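Local coordinates for flagellar hook-associated protein 3 (Bacillus cereus, PDB 5ZIY) that probably helps form the junction between hook and filament in the bacterial flagellum, as a flagellin-related hook-associated protein, at residues S31-T36 with T89-R94. Numbering follows the deposited sequence.
With ZN (zinc ion), chain D.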
# COMPACT_ATOMS: atom_id res chain seq x y z
N SER A 31 -13.99 2.29 -4.43
CA SER A 31 -12.84 1.45 -4.65
C SER A 31 -11.63 2.25 -5.07
O SER A 31 -10.52 1.95 -4.63
CB SER A 31 -13.16 0.40 -5.71
OG SER A 31 -14.25 -0.39 -5.26
N LYS A 32 -11.82 3.26 -5.93
CA LYS A 32 -10.70 4.05 -6.41
C LYS A 32 -10.09 4.86 -5.27
O LYS A 32 -8.89 5.15 -5.30
CB LYS A 32 -11.06 5.00 -7.55
CG LYS A 32 -11.36 4.40 -8.96
CD LYS A 32 -11.47 5.60 -10.01
N ASN A 33 -10.91 5.31 -4.33
CA ASN A 33 -10.35 6.00 -3.18
C ASN A 33 -9.41 5.07 -2.36
O ASN A 33 -8.32 5.45 -2.00
CB ASN A 33 -11.47 6.57 -2.35
CG ASN A 33 -11.00 7.14 -1.06
OD1 ASN A 33 -10.12 8.00 -1.03
ND2 ASN A 33 -11.63 6.70 0.06
N VAL A 34 -9.82 3.84 -2.09
CA VAL A 34 -9.00 2.91 -1.32
C VAL A 34 -7.72 2.55 -2.08
O VAL A 34 -6.64 2.55 -1.53
CB VAL A 34 -9.81 1.67 -0.98
CG1 VAL A 34 -8.93 0.57 -0.53
CG2 VAL A 34 -10.85 2.02 0.11
N LEU A 35 -7.86 2.30 -3.37
CA LEU A 35 -6.75 2.02 -4.23
C LEU A 35 -5.78 3.19 -4.42
O LEU A 35 -4.57 3.00 -4.44
CB LEU A 35 -7.26 1.57 -5.59
CG LEU A 35 -7.99 0.23 -5.59
CD1 LEU A 35 -8.57 -0.08 -6.95
CD2 LEU A 35 -7.06 -0.91 -5.11
N THR A 36 -6.31 4.39 -4.54
CA THR A 36 -5.42 5.55 -4.64
C THR A 36 -4.62 5.70 -3.37
O THR A 36 -3.41 5.88 -3.43
CB THR A 36 -6.23 6.81 -4.94
OG1 THR A 36 -6.86 6.59 -6.18
CG2 THR A 36 -5.35 8.08 -4.99
N THR A 89 -1.35 3.00 7.64
CA THR A 89 -2.42 3.74 6.96
C THR A 89 -3.80 3.06 7.08
O THR A 89 -3.94 1.86 6.91
CB THR A 89 -2.05 4.05 5.47
OG1 THR A 89 -0.83 4.80 5.45
CG2 THR A 89 -3.14 4.86 4.76
N LYS A 90 -4.79 3.87 7.46
CA LYS A 90 -6.15 3.42 7.74
C LYS A 90 -7.17 4.21 6.92
O LYS A 90 -7.08 5.40 6.84
CB LYS A 90 -6.42 3.60 9.21
CG LYS A 90 -7.82 3.28 9.70
CD LYS A 90 -7.87 3.47 11.24
CE LYS A 90 -9.22 3.13 11.86
NZ LYS A 90 -9.40 3.83 13.16
N GLU A 91 -8.13 3.51 6.32
CA GLU A 91 -9.14 4.13 5.51
C GLU A 91 -10.40 3.30 5.62
O GLU A 91 -10.30 2.08 5.61
CB GLU A 91 -8.65 4.16 4.05
CG GLU A 91 -9.65 4.68 3.02
CD GLU A 91 -10.22 6.04 3.34
OE1 GLU A 91 -9.57 6.86 4.05
OE2 GLU A 91 -11.35 6.30 2.85
N GLN A 92 -11.56 3.97 5.72
CA GLN A 92 -12.87 3.31 5.89
C GLN A 92 -12.79 2.26 6.96
O GLN A 92 -13.16 1.12 6.73
CB GLN A 92 -13.33 2.61 4.60
CG GLN A 92 -13.49 3.50 3.37
CD GLN A 92 -14.34 4.71 3.65
OE1 GLN A 92 -15.36 4.61 4.34
NE2 GLN A 92 -13.95 5.85 3.09
N GLY A 93 -12.31 2.64 8.14
CA GLY A 93 -12.40 1.78 9.29
C GLY A 93 -11.44 0.59 9.36
O GLY A 93 -11.41 -0.09 10.35
N ARG A 94 -10.61 0.40 8.35
CA ARG A 94 -9.67 -0.69 8.34
C ARG A 94 -8.29 -0.27 7.84
O ARG A 94 -8.14 0.68 7.07
CB ARG A 94 -10.19 -1.81 7.44
CG ARG A 94 -11.44 -2.54 7.98
CD ARG A 94 -11.08 -3.31 9.21
NE ARG A 94 -12.19 -4.07 9.78
CZ ARG A 94 -13.00 -3.65 10.77
NH1 ARG A 94 -12.87 -2.44 11.28
NH2 ARG A 94 -13.95 -4.45 11.24
ZN ZN D . -11.72 8.35 4.18
O HOH W 1 -10.16 9.51 2.58
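The carboxylate of Glu91 takes Asn33 ND2 over one face and Gln92 NE2 from the opposite face. Both donors converge on OE2. Asn33 ND2 bonds Glu91 OE2 at 2.8 Å, from 55° above the carboxylate plane. The acceptor lies close to the asparagine's own amide plane. The two flat groups stand nearly perpendicular, 88° apart. Gln92 NE2 meets the same Glu91 OE2 on its anti side at 2.6 Å, tilted out of the plane. Both hydrogen bonds are well bent.

A zinc ion spans the two carboxylate oxygens. It lies 2.5 Å from Glu91 OE2 and 2.6 Å from Glu91 OE1, both long for zinc. A water also binds the zinc, at 2.5 Å, and donates to Glu91 OE1. The zinc would probably draw electron density from both carboxylate oxygens; OE2 also accepts two N-H groups. Glu91 CG, anti to the backbone N (chi1 175°), is placed against Val34 CG2 at 4.1 Å.

Gln92 and Gly93 are the central residues of a type I' turn from Glu91 to Arg94, which joins strands 90-91 and 94-95 in a tight beta hairpin. The contact sets this hairpin against the long helix 8-60. Val34 also touches Trp122 of strand 120-123. Leu35 packs on Phe130 of strand 129-133 and on Thr186 and Met190 of helix 162-204.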